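Local coordinates for hypothetical 11.0 kDa protein (Sulfolobus virus 1, PDB 1TBX) that probably acts as a homodimeric winged-helix transcription factor that recognises a palindromic or pseudo-palindromic DNA target sequence, at residues Phe49-Glu61 with Arg66-Ile78. Numbering follows the deposited sequence.
Sequences FLIQEGFVKERQE and RLYLTEKGKLFAI
Arg66 N reaches Arg59 O at 2.7 Å in a nearly straight bond, and Arg59 N returns one to Arg66 O. A second reciprocal pair, Lys57 with Tyr68, continues the antiparallel pairing of strands 56-61 and 64-69. On the face with these residues, the Arg59 guanidinium lies over the Tyr68 ring in a cation-pi contact, CZ 4.0 Å from the ring centroid, its plane tilted 44° from the ring. The bend at chi3 (-117°) turns the arginine back over the ring, and a salt bridge from Arg59 NH1 to Glu61 OE2 (2.8 Å) steadies it. A long flexible arm ending in a flat, charged guanidinium lets arginine serve both partners. On the opposite face, Val56 packs on Leu17 of helix 9-17 and Leu67 on Leu28 of helix 25-33; the Leu67 CD2 methyl also meets the aliphatic part of Glu58, whose OE1 is hydrogen-bonded to Thr25 OG1. At the other end, Thr70 N donates a hydrogen bond to Phe55 O (3.0 Å), while Lys72 CE sits over one face of Phe55. Gly73 CA lies at the ring's edge and, lacking a side chain, comes close to Phe55 O (3.4 Å). Phe6 of the second subunit meets Phe55 and Phe76 edge-to-face. Gly54, at positive phi, closes helix 40-52 with a Schellman motif, leading into the beta-hairpin wing of a winged-helix domain.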
ATOM      1  N   PHE A  49       3.436 -15.091  -4.662  1.00 26.28           N
ATOM      2  CA  PHE A  49       2.074 -14.622  -4.687  1.00 26.27           C
ATOM      3  C   PHE A  49       1.752 -13.902  -6.023  1.00 24.48           C
ATOM      4  O   PHE A  49       0.777 -14.228  -6.684  1.00 23.78           O
ATOM      5  CB  PHE A  49       1.808 -13.772  -3.434  1.00 22.91           C
ATOM      6  CG  PHE A  49       0.505 -13.042  -3.460  1.00 25.78           C
ATOM      7  CD1 PHE A  49      -0.661 -13.660  -3.034  1.00 18.27           C
ATOM      8  CD2 PHE A  49       0.444 -11.721  -3.917  1.00 29.71           C
ATOM      9  CE1 PHE A  49      -1.875 -12.986  -3.067  1.00 21.90           C
ATOM     10  CE2 PHE A  49      -0.800 -11.028  -3.955  1.00 31.33           C
ATOM     11  CZ  PHE A  49      -1.951 -11.662  -3.523  1.00 24.78           C
ATOM     12  N   LEU A  50       2.594 -12.963  -6.434  1.00 24.78           N
ATOM     13  CA  LEU A  50       2.323 -12.194  -7.642  1.00 23.35           C
ATOM     14  C   LEU A  50       2.327 -13.075  -8.894  1.00 26.22           C
ATOM     15  O   LEU A  50       1.580 -12.800  -9.848  1.00 26.35           O
ATOM     16  CB  LEU A  50       3.325 -11.070  -7.784  1.00 20.56           C
ATOM     17  CG  LEU A  50       3.542 -10.172  -6.559  1.00 22.64           C
ATOM     18  CD1 LEU A  50       4.859  -9.348  -6.693  1.00 15.14           C
ATOM     19  CD2 LEU A  50       2.324  -9.254  -6.380  1.00 19.46           C
ATOM     20  N   ILE A  51       3.144 -14.138  -8.895  1.00 24.70           N
ATOM     21  CA  ILE A  51       3.079 -15.115  -9.966  1.00 24.36           C
ATOM     22  C   ILE A  51       1.743 -15.831  -9.885  1.00 24.92           C
ATOM     23  O   ILE A  51       1.070 -15.984 -10.902  1.00 27.80           O
ATOM     24  CB  ILE A  51       4.233 -16.144  -9.889  1.00 23.97           C
ATOM     25  CG1 ILE A  51       5.475 -15.626 -10.588  1.00 28.57           C
ATOM     26  CG2 ILE A  51       3.869 -17.427 -10.594  1.00 19.07           C
ATOM     27  CD1 ILE A  51       6.751 -16.173 -10.020  1.00 21.83           C
ATOM     28  N   GLN A  52       1.348 -16.249  -8.687  1.00 24.38           N
ATOM     29  CA  GLN A  52       0.140 -17.054  -8.533  1.00 27.56           C
ATOM     30  C   GLN A  52      -1.112 -16.290  -8.859  1.00 28.01           C
ATOM     31  O   GLN A  52      -2.066 -16.868  -9.366  1.00 28.94           O
ATOM     32  CB  GLN A  52      -0.020 -17.547  -7.119  1.00 29.44           C
ATOM     33  CG  GLN A  52       0.098 -19.037  -6.990  1.00 38.71           C
ATOM     34  CD  GLN A  52       0.972 -19.399  -5.809  1.00 44.75           C
ATOM     35  OE1 GLN A  52       0.899 -18.751  -4.754  1.00 53.20           O
ATOM     36  NE2 GLN A  52       1.819 -20.398  -5.979  1.00 40.51           N
ATOM     37  N   GLU A  53      -1.114 -14.997  -8.532  1.00 27.70           N
ATOM     38  CA  GLU A  53      -2.249 -14.129  -8.814  1.00 25.08           C
ATOM     39  C   GLU A  53      -2.134 -13.404 -10.154  1.00 25.75           C
ATOM     40  O   GLU A  53      -2.925 -12.502 -10.451  1.00 26.63           O
ATOM     41  CB  GLU A  53      -2.478 -13.139  -7.686  1.00 24.55           C
ATOM     42  CG  GLU A  53      -2.849 -13.791  -6.368  1.00 31.63           C
ATOM     43  CD  GLU A  53      -4.066 -14.698  -6.435  1.00 33.07           C
ATOM     44  OE1 GLU A  53      -5.121 -14.278  -6.958  1.00 33.92           O
ATOM     45  OE2 GLU A  53      -3.960 -15.834  -5.931  1.00 34.15           O
ATOM     46  N   GLY A  54      -1.147 -13.794 -10.956  1.00 19.26           N
ATOM     47  CA  GLY A  54      -1.113 -13.414 -12.354  1.00 19.38           C
ATOM     48  C   GLY A  54      -0.698 -11.990 -12.677  1.00 23.80           C
ATOM     49  O   GLY A  54      -1.095 -11.460 -13.731  1.00 19.65           O
ATOM     50  N   PHE A  55       0.092 -11.392 -11.776  1.00 21.09           N
ATOM     51  CA  PHE A  55       0.679 -10.078 -11.969  1.00 17.72           C
ATOM     52  C   PHE A  55       2.081 -10.119 -12.558  1.00 22.97           C
ATOM     53  O   PHE A  55       2.489  -9.165 -13.210  1.00 23.58           O
ATOM     54  CB  PHE A  55       0.789  -9.382 -10.652  1.00 12.95           C
ATOM     55  CG  PHE A  55      -0.524  -9.103 -10.008  1.00 18.35           C
ATOM     56  CD1 PHE A  55      -0.977  -9.887  -8.957  1.00 18.54           C
ATOM     57  CD2 PHE A  55      -1.300  -8.029 -10.415  1.00 22.19           C
ATOM     58  CE1 PHE A  55      -2.172  -9.619  -8.321  1.00 14.82           C
ATOM     59  CE2 PHE A  55      -2.513  -7.770  -9.783  1.00 23.36           C
ATOM     60  CZ  PHE A  55      -2.934  -8.573  -8.729  1.00 19.01           C
ATOM     61  N   VAL A  56       2.812 -11.216 -12.337  1.00 24.19           N
ATOM     62  CA  VAL A  56       4.230 -11.323 -12.701  1.00 19.64           C
ATOM     63  C   VAL A  56       4.483 -12.665 -13.358  1.00 22.38           C
ATOM     64  O   VAL A  56       3.829 -13.667 -13.024  1.00 21.00           O
ATOM     65  CB  VAL A  56       5.101 -11.231 -11.429  1.00 19.57           C
ATOM     66  CG1 VAL A  56       6.539 -11.654 -11.659  1.00 17.13           C
ATOM     67  CG2 VAL A  56       5.051  -9.820 -10.842  1.00 24.15           C
ATOM     68  N   LYS A  57       5.430 -12.692 -14.291  1.00 21.28           N
ATOM     69  CA  LYS A  57       5.869 -13.951 -14.883  1.00 24.81           C
ATOM     70  C   LYS A  57       7.348 -14.156 -14.591  1.00 25.54           C
ATOM     71  O   LYS A  57       8.117 -13.214 -14.637  1.00 27.01           O
ATOM     72  CB  LYS A  57       5.577 -13.997 -16.392  1.00 24.57           C
ATOM     73  CG  LYS A  57       4.218 -14.663 -16.733  1.00 29.04           C
ATOM     74  CD  LYS A  57       3.588 -14.197 -18.095  1.00 31.42           C
ATOM     75  CE  LYS A  57       2.169 -14.829 -18.358  1.00 32.86           C
ATOM     76  NZ  LYS A  57       1.942 -15.415 -19.744  1.00 34.30           N
ATOM     77  N   GLU A  58       7.746 -15.375 -14.254  1.00 26.62           N
ATOM     78  CA  GLU A  58       9.160 -15.643 -14.109  1.00 29.46           C
ATOM     79  C   GLU A  58       9.667 -16.622 -15.165  1.00 31.80           C
ATOM     80  O   GLU A  58       9.173 -17.751 -15.227  1.00 35.93           O
ATOM     81  CB  GLU A  58       9.464 -16.188 -12.723  1.00 31.13           C
ATOM     82  CG  GLU A  58      10.945 -16.481 -12.489  1.00 32.09           C
ATOM     83  CD  GLU A  58      11.207 -16.840 -11.055  1.00 36.51           C
ATOM     84  OE1 GLU A  58      12.093 -16.205 -10.426  1.00 40.53           O
ATOM     85  OE2 GLU A  58      10.489 -17.742 -10.559  1.00 32.47           O
ATOM     86  N   ARG A  59      10.653 -16.203 -15.973  1.00 30.94           N
ATOM     87  CA  ARG A  59      11.309 -17.093 -16.959  1.00 24.88           C
ATOM     88  C   ARG A  59      12.795 -17.331 -16.678  1.00 23.15           C
ATOM     89  O   ARG A  59      13.499 -16.447 -16.171  1.00 24.10           O
ATOM     90  CB  ARG A  59      11.158 -16.563 -18.384  1.00 26.56           C
ATOM     91  CG  ARG A  59       9.737 -16.126 -18.803  1.00 35.69           C
ATOM     92  CD  ARG A  59       9.654 -15.577 -20.239  1.00 39.16           C
ATOM     93  NE  ARG A  59       9.230 -14.177 -20.282  1.00 39.15           N
ATOM     94  CZ  ARG A  59       9.352 -13.379 -21.350  1.00 47.30           C
ATOM     95  NH1 ARG A  59       9.889 -13.836 -22.484  1.00 47.25           N
ATOM     96  NH2 ARG A  59       8.917 -12.115 -21.291  1.00 47.42           N
ATOM     97  N   GLN A  60      13.266 -18.539 -16.990  1.00 22.53           N
ATOM     98  CA  GLN A  60      14.701 -18.830 -16.987  1.00 24.84           C
ATOM     99  C   GLN A  60      15.269 -18.429 -18.369  1.00 23.56           C
ATOM    100  O   GLN A  60      15.133 -19.142 -19.340  1.00 25.68           O
ATOM    101  CB  GLN A  60      14.988 -20.292 -16.589  1.00 23.81           C
ATOM    102  CG  GLN A  60      16.443 -20.773 -16.740  1.00 26.99           C
ATOM    103  CD  GLN A  60      17.339 -20.529 -15.509  1.00 34.53           C
ATOM    104  OE1 GLN A  60      16.902 -20.598 -14.350  1.00 38.49           O
ATOM    105  NE2 GLN A  60      18.605 -20.252 -15.772  1.00 35.53           N
ATOM    106  N   GLU A  61      15.855 -17.243 -18.433  1.00 25.37           N
ATOM    107  CA  GLU A  61      16.394 -16.690 -19.659  1.00 26.84           C
ATOM    108  C   GLU A  61      17.835 -16.265 -19.403  1.00 30.58           C
ATOM    109  O   GLU A  61      18.160 -15.793 -18.298  1.00 30.51           O
ATOM    110  CB  GLU A  61      15.595 -15.465 -20.068  1.00 27.27           C
ATOM    111  CG  GLU A  61      14.464 -15.742 -21.039  1.00 27.97           C
ATOM    112  CD  GLU A  61      13.571 -14.521 -21.218  1.00 38.05           C
ATOM    113  OE1 GLU A  61      14.007 -13.360 -20.903  1.00 33.32           O
ATOM    114  OE2 GLU A  61      12.418 -14.736 -21.665  1.00 42.21           O
ATOM    115  N   ARG A  66      14.381 -14.618 -14.416  1.00 25.94           N
ATOM    116  CA  ARG A  66      14.053 -13.194 -14.556  1.00 24.15           C
ATOM    117  C   ARG A  66      12.584 -12.948 -14.461  1.00 24.91           C
ATOM    118  O   ARG A  66      11.801 -13.860 -14.685  1.00 26.32           O
ATOM    119  CB  ARG A  66      14.532 -12.642 -15.902  1.00 21.71           C
ATOM    120  CG  ARG A  66      16.010 -12.867 -16.095  1.00 24.91           C
ATOM    121  CD  ARG A  66      16.556 -12.454 -17.446  1.00 24.00           C
ATOM    122  NE  ARG A  66      17.932 -12.922 -17.556  1.00 24.92           N
ATOM    123  CZ  ARG A  66      18.996 -12.446 -16.869  1.00 26.39           C
ATOM    124  NH1 ARG A  66      18.913 -11.426 -16.017  1.00 23.45           N
ATOM    125  NH2 ARG A  66      20.183 -12.991 -17.071  1.00 30.42           N
ATOM    126  N   LEU A  67      12.231 -11.693 -14.185  1.00 23.09           N
ATOM    127  CA  LEU A  67      10.869 -11.289 -13.897  1.00 26.68           C
ATOM    128  C   LEU A  67      10.292 -10.334 -14.925  1.00 31.85           C
ATOM    129  O   LEU A  67      10.921  -9.321 -15.299  1.00 38.84           O
ATOM    130  CB  LEU A  67      10.782 -10.662 -12.492  1.00 24.91           C
ATOM    131  CG  LEU A  67      11.274 -11.638 -11.414  1.00 27.70           C
ATOM    132  CD1 LEU A  67      11.400 -10.929 -10.111  1.00 22.12           C
ATOM    133  CD2 LEU A  67      10.386 -12.913 -11.279  1.00 25.27           C
ATOM    134  N   TYR A  68       9.087 -10.646 -15.384  1.00 30.49           N
ATOM    135  CA  TYR A  68       8.384  -9.757 -16.290  1.00 27.21           C
ATOM    136  C   TYR A  68       7.062  -9.423 -15.676  1.00 29.83           C
ATOM    137  O   TYR A  68       6.585 -10.106 -14.755  1.00 29.33           O
ATOM    138  CB  TYR A  68       8.279 -10.363 -17.694  1.00 24.86           C
ATOM    139  CG  TYR A  68       9.676 -10.682 -18.210  1.00 24.86           C
ATOM    140  CD1 TYR A  68      10.346 -11.819 -17.749  1.00 24.34           C
ATOM    141  CD2 TYR A  68      10.368  -9.801 -19.067  1.00 20.93           C
ATOM    142  CE1 TYR A  68      11.644 -12.110 -18.144  1.00 28.33           C
ATOM    143  CE2 TYR A  68      11.679 -10.080 -19.477  1.00 18.42           C
ATOM    144  CZ  TYR A  68      12.311 -11.251 -19.016  1.00 27.71           C
ATOM    145  OH  TYR A  68      13.609 -11.610 -19.384  1.00 31.73           O
ATOM    146  N   LEU A  69       6.504  -8.314 -16.145  1.00 32.85           N
ATOM    147  CA  LEU A  69       5.214  -7.862 -15.675  1.00 28.66           C
ATOM    148  C   LEU A  69       4.176  -8.417 -16.587  1.00 29.66           C
ATOM    149  O   LEU A  69       4.434  -8.787 -17.723  1.00 33.60           O
ATOM    150  CB  LEU A  69       5.112  -6.349 -15.647  1.00 29.20           C
ATOM    151  CG  LEU A  69       5.733  -5.703 -14.414  1.00 32.50           C
ATOM    152  CD1 LEU A  69       5.736  -4.195 -14.620  1.00 35.31           C
ATOM    153  CD2 LEU A  69       4.967  -6.083 -13.166  1.00 31.29           C
ATOM    154  N   THR A  70       2.981  -8.480 -16.063  1.00 30.92           N
ATOM    155  CA  THR A  70       1.886  -9.052 -16.762  1.00 27.53           C
ATOM    156  C   THR A  70       1.089  -7.846 -17.225  1.00 32.88           C
ATOM    157  O   THR A  70       1.365  -6.727 -16.777  1.00 41.28           O
ATOM    158  CB  THR A  70       1.208  -9.903 -15.735  1.00 26.26           C
ATOM    159  OG1 THR A  70       1.080 -11.225 -16.254  1.00 26.20           O
ATOM    160  CG2 THR A  70      -0.181  -9.398 -15.336  1.00 17.96           C
ATOM    161  N   GLU A  71       0.151  -8.034 -18.147  1.00 31.96           N
ATOM    162  CA  GLU A  71      -0.758  -6.957 -18.514  1.00 29.76           C
ATOM    163  C   GLU A  71      -1.359  -6.275 -17.272  1.00 27.44           C
ATOM    164  O   GLU A  71      -1.193  -5.061 -17.076  1.00 28.11           O
ATOM    165  CB  GLU A  71      -1.841  -7.529 -19.400  1.00 31.56           C
ATOM    166  CG  GLU A  71      -1.448  -7.544 -20.860  1.00 38.18           C
ATOM    167  CD  GLU A  71      -2.472  -6.837 -21.745  1.00 43.58           C
ATOM    168  OE1 GLU A  71      -3.200  -5.933 -21.253  1.00 43.81           O
ATOM    169  OE2 GLU A  71      -2.554  -7.188 -22.942  1.00 41.91           O
ATOM    170  N   LYS A  72      -2.011  -7.071 -16.417  1.00 25.84           N
ATOM    171  CA  LYS A  72      -2.589  -6.571 -15.152  1.00 24.17           C
ATOM    172  C   LYS A  72      -1.542  -6.109 -14.105  1.00 27.89           C
ATOM    173  O   LYS A  72      -1.816  -5.232 -13.283  1.00 32.96           O
ATOM    174  CB  LYS A  72      -3.689  -7.531 -14.592  1.00 22.43           C
ATOM    175  CG  LYS A  72      -3.430  -8.391 -13.347  1.00 19.16           C
ATOM    176  CD  LYS A  72      -4.165  -9.730 -13.475  1.00 15.20           C
ATOM    177  CE  LYS A  72      -4.211 -10.539 -12.169  1.00 17.09           C
ATOM    178  NZ  LYS A  72      -5.581 -10.940 -11.677  1.00 16.17           N
ATOM    179  N   GLY A  73      -0.346  -6.681 -14.157  1.00 26.89           N
ATOM    180  CA  GLY A  73       0.730  -6.220 -13.308  1.00 28.42           C
ATOM    181  C   GLY A  73       1.215  -4.850 -13.744  1.00 29.96           C
ATOM    182  O   GLY A  73       1.459  -3.984 -12.898  1.00 31.38           O
ATOM    183  N   LYS A  74       1.356  -4.647 -15.061  1.00 30.78           N
ATOM    184  CA  LYS A  74       1.891  -3.400 -15.600  1.00 30.11           C
ATOM    185  C   LYS A  74       0.970  -2.275 -15.193  1.00 31.57           C
ATOM    186  O   LYS A  74       1.442  -1.236 -14.737  1.00 33.30           O
ATOM    187  CB  LYS A  74       2.021  -3.443 -17.127  1.00 33.38           C
ATOM    188  CG  LYS A  74       3.468  -3.398 -17.712  1.00 33.65           C
ATOM    189  CD  LYS A  74       3.477  -3.896 -19.184  1.00 33.30           C
ATOM    190  CE  LYS A  74       4.864  -4.329 -19.682  1.00 35.64           C
ATOM    191  NZ  LYS A  74       4.921  -5.688 -20.389  1.00 34.37           N
ATOM    192  N   LEU A  75      -0.339  -2.497 -15.327  1.00 30.32           N
ATOM    193  CA  LEU A  75      -1.340  -1.505 -14.949  1.00 31.34           C
ATOM    194  C   LEU A  75      -1.267  -1.162 -13.474  1.00 30.24           C
ATOM    195  O   LEU A  75      -1.117   0.006 -13.099  1.00 34.54           O
ATOM    196  CB  LEU A  75      -2.730  -1.981 -15.370  1.00 32.93           C
ATOM    197  CG  LEU A  75      -2.807  -1.734 -16.892  1.00 37.19           C
ATOM    198  CD1 LEU A  75      -3.765  -2.667 -17.668  1.00 32.05           C
ATOM    199  CD2 LEU A  75      -3.048  -0.217 -17.197  1.00 37.41           C
ATOM    200  N   PHE A  76      -1.307  -2.177 -12.631  1.00 26.57           N
ATOM    201  CA  PHE A  76      -1.250  -1.969 -11.177  1.00 27.86           C
ATOM    202  C   PHE A  76       0.075  -1.395 -10.673  1.00 30.36           C
ATOM    203  O   PHE A  76       0.078  -0.440  -9.892  1.00 34.70           O
ATOM    204  CB  PHE A  76      -1.526  -3.281 -10.464  1.00 28.85           C
ATOM    205  CG  PHE A  76      -1.960  -3.131  -9.037  1.00 31.12           C
ATOM    206  CD1 PHE A  76      -2.498  -1.930  -8.568  1.00 30.65           C
ATOM    207  CD2 PHE A  76      -1.859  -4.221  -8.158  1.00 29.57           C
ATOM    208  CE1 PHE A  76      -2.896  -1.806  -7.213  1.00 33.51           C
ATOM    209  CE2 PHE A  76      -2.264  -4.117  -6.815  1.00 31.54           C
ATOM    210  CZ  PHE A  76      -2.779  -2.905  -6.344  1.00 33.04           C
ATOM    211  N   ALA A  77       1.191  -1.989 -11.099  1.00 29.24           N
ATOM    212  CA  ALA A  77       2.517  -1.522 -10.715  1.00 26.84           C
ATOM    213  C   ALA A  77       2.648   0.025 -10.801  1.00 25.15           C
ATOM    214  O   ALA A  77       3.205   0.649  -9.895  1.00 24.65           O
ATOM    215  CB  ALA A  77       3.592  -2.228 -11.558  1.00 24.05           C
ATOM    216  N   ILE A  78       2.096   0.631 -11.859  1.00 25.74           N
ATOM    217  CA  ILE A  78       2.212   2.089 -12.060  1.00 24.84           C
ATOM    218  C   ILE A  78       1.566   2.855 -10.913  1.00 25.20           C
ATOM    219  O   ILE A  78       2.193   3.760 -10.349  1.00 29.03           O
ATOM    220  CB  ILE A  78       1.571   2.532 -13.370  1.00 23.02           C
ATOM    221  CG1 ILE A  78       2.321   1.963 -14.582  1.00 27.61           C
ATOM    222  CG2 ILE A  78       1.445   4.056 -13.423  1.00 24.65           C
ATOM    223  CD1 ILE A  78       1.407   1.897 -15.878  1.00 23.54           C
TER